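Local coordinates for protein NAD_Gly3P_dh, NAD-dependent glycerol-3-phosphate dehydrogenase (Streptosporangium roseum, PDB 5OCM) that probably reduces imines to amines with NADPH as the hydride donor, as an imine reductase related to the beta-hydroxyacid dehydrogenases, at residues A21-G26 with A43-V48. Numbering follows the deposited sequence.
Sequences AFLKDG and AEQGAV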
ATOM      1  N   ALA A  21      27.729   0.027   3.693  1.00 14.24           N
ATOM      2  CA  ALA A  21      27.572  -0.190   2.264  1.00 13.31           C
ATOM      3  C   ALA A  21      28.718   0.404   1.486  1.00 14.13           C
ATOM      4  O   ALA A  21      29.212  -0.207   0.514  1.00 14.84           O
ATOM      5  CB  ALA A  21      26.244   0.394   1.786  1.00 13.85           C
ATOM      6  N   PHE A  22      29.189   1.577   1.889  1.00 13.28           N
ATOM      7  CA  PHE A  22      30.359   2.156   1.251  1.00 13.21           C
ATOM      8  C   PHE A  22      31.582   1.243   1.440  1.00 14.30           C
ATOM      9  O   PHE A  22      32.332   1.027   0.479  1.00 15.31           O
ATOM     10  CB  PHE A  22      30.663   3.562   1.747  1.00 13.85           C
ATOM     11  CG  PHE A  22      29.709   4.614   1.274  1.00 14.01           C
ATOM     12  CD1 PHE A  22      29.436   4.797  -0.062  1.00 13.43           C
ATOM     13  CD2 PHE A  22      29.092   5.494   2.225  1.00 13.40           C
ATOM     14  CE1 PHE A  22      28.584   5.817  -0.478  1.00 14.39           C
ATOM     15  CE2 PHE A  22      28.241   6.478   1.819  1.00 14.71           C
ATOM     16  CZ  PHE A  22      27.985   6.648   0.461  1.00 13.88           C
ATOM     17  N   LEU A  23      31.740   0.679   2.630  1.00 14.61           N
ATOM     18  CA  LEU A  23      32.859  -0.204   2.922  1.00 14.98           C
ATOM     19  C   LEU A  23      32.773  -1.511   2.124  1.00 15.33           C
ATOM     20  O   LEU A  23      33.794  -1.972   1.570  1.00 16.98           O
ATOM     21  CB  LEU A  23      32.926  -0.516   4.405  1.00 14.54           C
ATOM     22  CG  LEU A  23      33.356   0.633   5.317  1.00 15.29           C
ATOM     23  CD1 LEU A  23      32.999   0.295   6.744  1.00 16.07           C
ATOM     24  CD2 LEU A  23      34.869   0.887   5.151  1.00 15.95           C
ATOM     25  N   LYS A  24      31.574  -2.078   2.023  1.00 16.66           N
ATOM     26  CA  LYS A  24      31.340  -3.312   1.237  1.00 18.03           C
ATOM     27  C   LYS A  24      31.730  -3.185  -0.198  1.00 17.41           C
ATOM     28  O   LYS A  24      32.207  -4.152  -0.821  1.00 17.40           O
ATOM     29  CB  LYS A  24      29.864  -3.729   1.360  1.00 21.31           C
ATOM     30  CG  LYS A  24      29.429  -4.881   0.454  1.00 24.10           C
ATOM     31  CD  LYS A  24      27.979  -5.341   0.743  1.00 26.78           C
ATOM     32  CE  LYS A  24      26.945  -4.371   0.189  1.00 28.07           C
ATOM     33  NZ  LYS A  24      27.014  -4.117  -1.340  1.00 28.32           N
ATOM     34  N   ASP A  25      31.544  -1.997  -0.773  1.00 15.84           N
ATOM     35  CA  ASP A  25      31.921  -1.752  -2.153  1.00 18.48           C
ATOM     36  C   ASP A  25      33.334  -1.255  -2.355  1.00 17.64           C
ATOM     37  O   ASP A  25      33.685  -0.837  -3.453  1.00 19.29           O
ATOM     38  CB  ASP A  25      30.932  -0.837  -2.834  1.00 20.69           C
ATOM     39  CG  ASP A  25      29.683  -1.604  -3.334  1.00 32.18           C
ATOM     40  OD1 ASP A  25      29.526  -2.860  -3.093  1.00 36.80           O
ATOM     41  OD2 ASP A  25      28.871  -0.916  -3.969  1.00 40.04           O
ATOM     42  N   GLY A  26      34.130  -1.300  -1.305  1.00 16.01           N
ATOM     43  CA  GLY A  26      35.564  -1.078  -1.428  1.00 17.06           C
ATOM     44  C   GLY A  26      35.947   0.361  -1.250  1.00 15.57           C
ATOM     45  O   GLY A  26      37.088   0.689  -1.464  1.00 17.10           O
ATOM     46  N   ALA A  43      34.638   0.016  12.537  1.00 15.72           N
ATOM     47  CA  ALA A  43      36.081   0.001  12.606  1.00 16.62           C
ATOM     48  C   ALA A  43      36.625  -1.380  12.232  1.00 17.10           C
ATOM     49  O   ALA A  43      37.588  -1.490  11.480  1.00 16.29           O
ATOM     50  CB  ALA A  43      36.615   0.420  13.969  1.00 17.44           C
ATOM     51  N   GLU A  44      36.013  -2.441  12.729  1.00 16.77           N
ATOM     52  CA  GLU A  44      36.444  -3.778  12.354  1.00 17.77           C
ATOM     53  C   GLU A  44      36.308  -4.069  10.858  1.00 18.75           C
ATOM     54  O   GLU A  44      37.052  -4.874  10.336  1.00 16.02           O
ATOM     55  CB  GLU A  44      35.655  -4.846  13.122  1.00 22.64           C
ATOM     56  CG  GLU A  44      36.043  -4.974  14.552  1.00 27.17           C
ATOM     57  CD  GLU A  44      35.471  -6.263  15.183  1.00 35.10           C
ATOM     58  OE1 GLU A  44      34.650  -6.953  14.583  1.00 43.47           O
ATOM     59  OE2 GLU A  44      35.845  -6.602  16.300  1.00 46.34           O
ATOM     60  N   GLN A  45      35.368  -3.392  10.189  1.00 15.13           N
ATOM     61  CA  GLN A  45      35.187  -3.510   8.756  1.00 15.23           C
ATOM     62  C   GLN A  45      36.093  -2.612   7.946  1.00 13.87           C
ATOM     63  O   GLN A  45      36.108  -2.669   6.719  1.00 13.22           O
ATOM     64  CB  GLN A  45      33.708  -3.221   8.431  1.00 17.84           C
ATOM     65  CG  GLN A  45      32.627  -4.142   9.015  1.00 26.30           C
ATOM     66  CD  GLN A  45      31.193  -3.541   8.751  1.00 29.40           C
ATOM     67  OE1 GLN A  45      30.985  -2.978   7.631  1.00 26.66           O
ATOM     68  NE2 GLN A  45      30.328  -3.457   9.810  1.00 42.71           N
ATOM     69  N   GLY A  46      36.860  -1.746   8.625  1.00 14.03           N
ATOM     70  CA  GLY A  46      37.863  -0.891   7.985  1.00 14.18           C
ATOM     71  C   GLY A  46      37.572   0.584   7.959  1.00 13.57           C
ATOM     72  O   GLY A  46      38.316   1.349   7.345  1.00 13.90           O
ATOM     73  N   ALA A  47      36.479   1.015   8.601  1.00 16.14           N
ATOM     74  CA  ALA A  47      36.190   2.442   8.653  1.00 14.49           C
ATOM     75  C   ALA A  47      37.260   3.152   9.490  1.00 16.30           C
ATOM     76  O   ALA A  47      37.752   2.581  10.483  1.00 15.44           O
ATOM     77  CB  ALA A  47      34.848   2.695   9.293  1.00 16.08           C
ATOM     78  N   VAL A  48      37.605   4.361   9.100  1.00 14.45           N
ATOM     79  CA  VAL A  48      38.498   5.208   9.879  1.00 16.02           C
ATOM     80  C   VAL A  48      37.654   6.047  10.849  1.00 18.02           C
ATOM     81  O   VAL A  48      36.773   6.794  10.385  1.00 16.09           O
ATOM     82  CB  VAL A  48      39.306   6.130   8.978  1.00 18.12           C
ATOM     83  CG1 VAL A  48      40.228   7.039   9.799  1.00 21.12           C
ATOM     84  CG2 VAL A  48      40.097   5.348   7.955  1.00 20.22           C
TER
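Leu23, in the last turn of helix 13-24, reaches across to the turn that leads from helix 40-44 into edge strand 48-49 of the Rossmann-type NADP-binding domain, a compact example of how a single leucine can join two helix ends. The apolar contact belongs to its two methyls. With CG beside the backbone N (chi1 -71°), the side chain carries both toward 43-48: CD1 meets Ala47 CB at 4.0 Å, while CD2 rests on the backbone, 3.9 Å from Gly46 C. Gln45, its chain extended beyond CG, crosses the leucine at about a right angle and brings OE1 to 3.9 Å from Leu23 CD1, a van der Waals approach. Leu42 and Thr29 also touch Leu23. Cut back to an alanine, Leu23 would lose everything beyond CB, and Ala47 CB and the Gly46 backbone would probably be left without their apolar partner. Backbone hydrogen bonds shape both helix ends, each closed by a Schellman motif with a positive-phi glycine: Gly26 N bonds to Leu23 O, and Gly46 N to Ala43 O. At Gly46 a CB would collide with the carbonyl O of Gln45, reason enough for glycine; next along, Ala47 N lies 3.8 Å from Leu23 CD2.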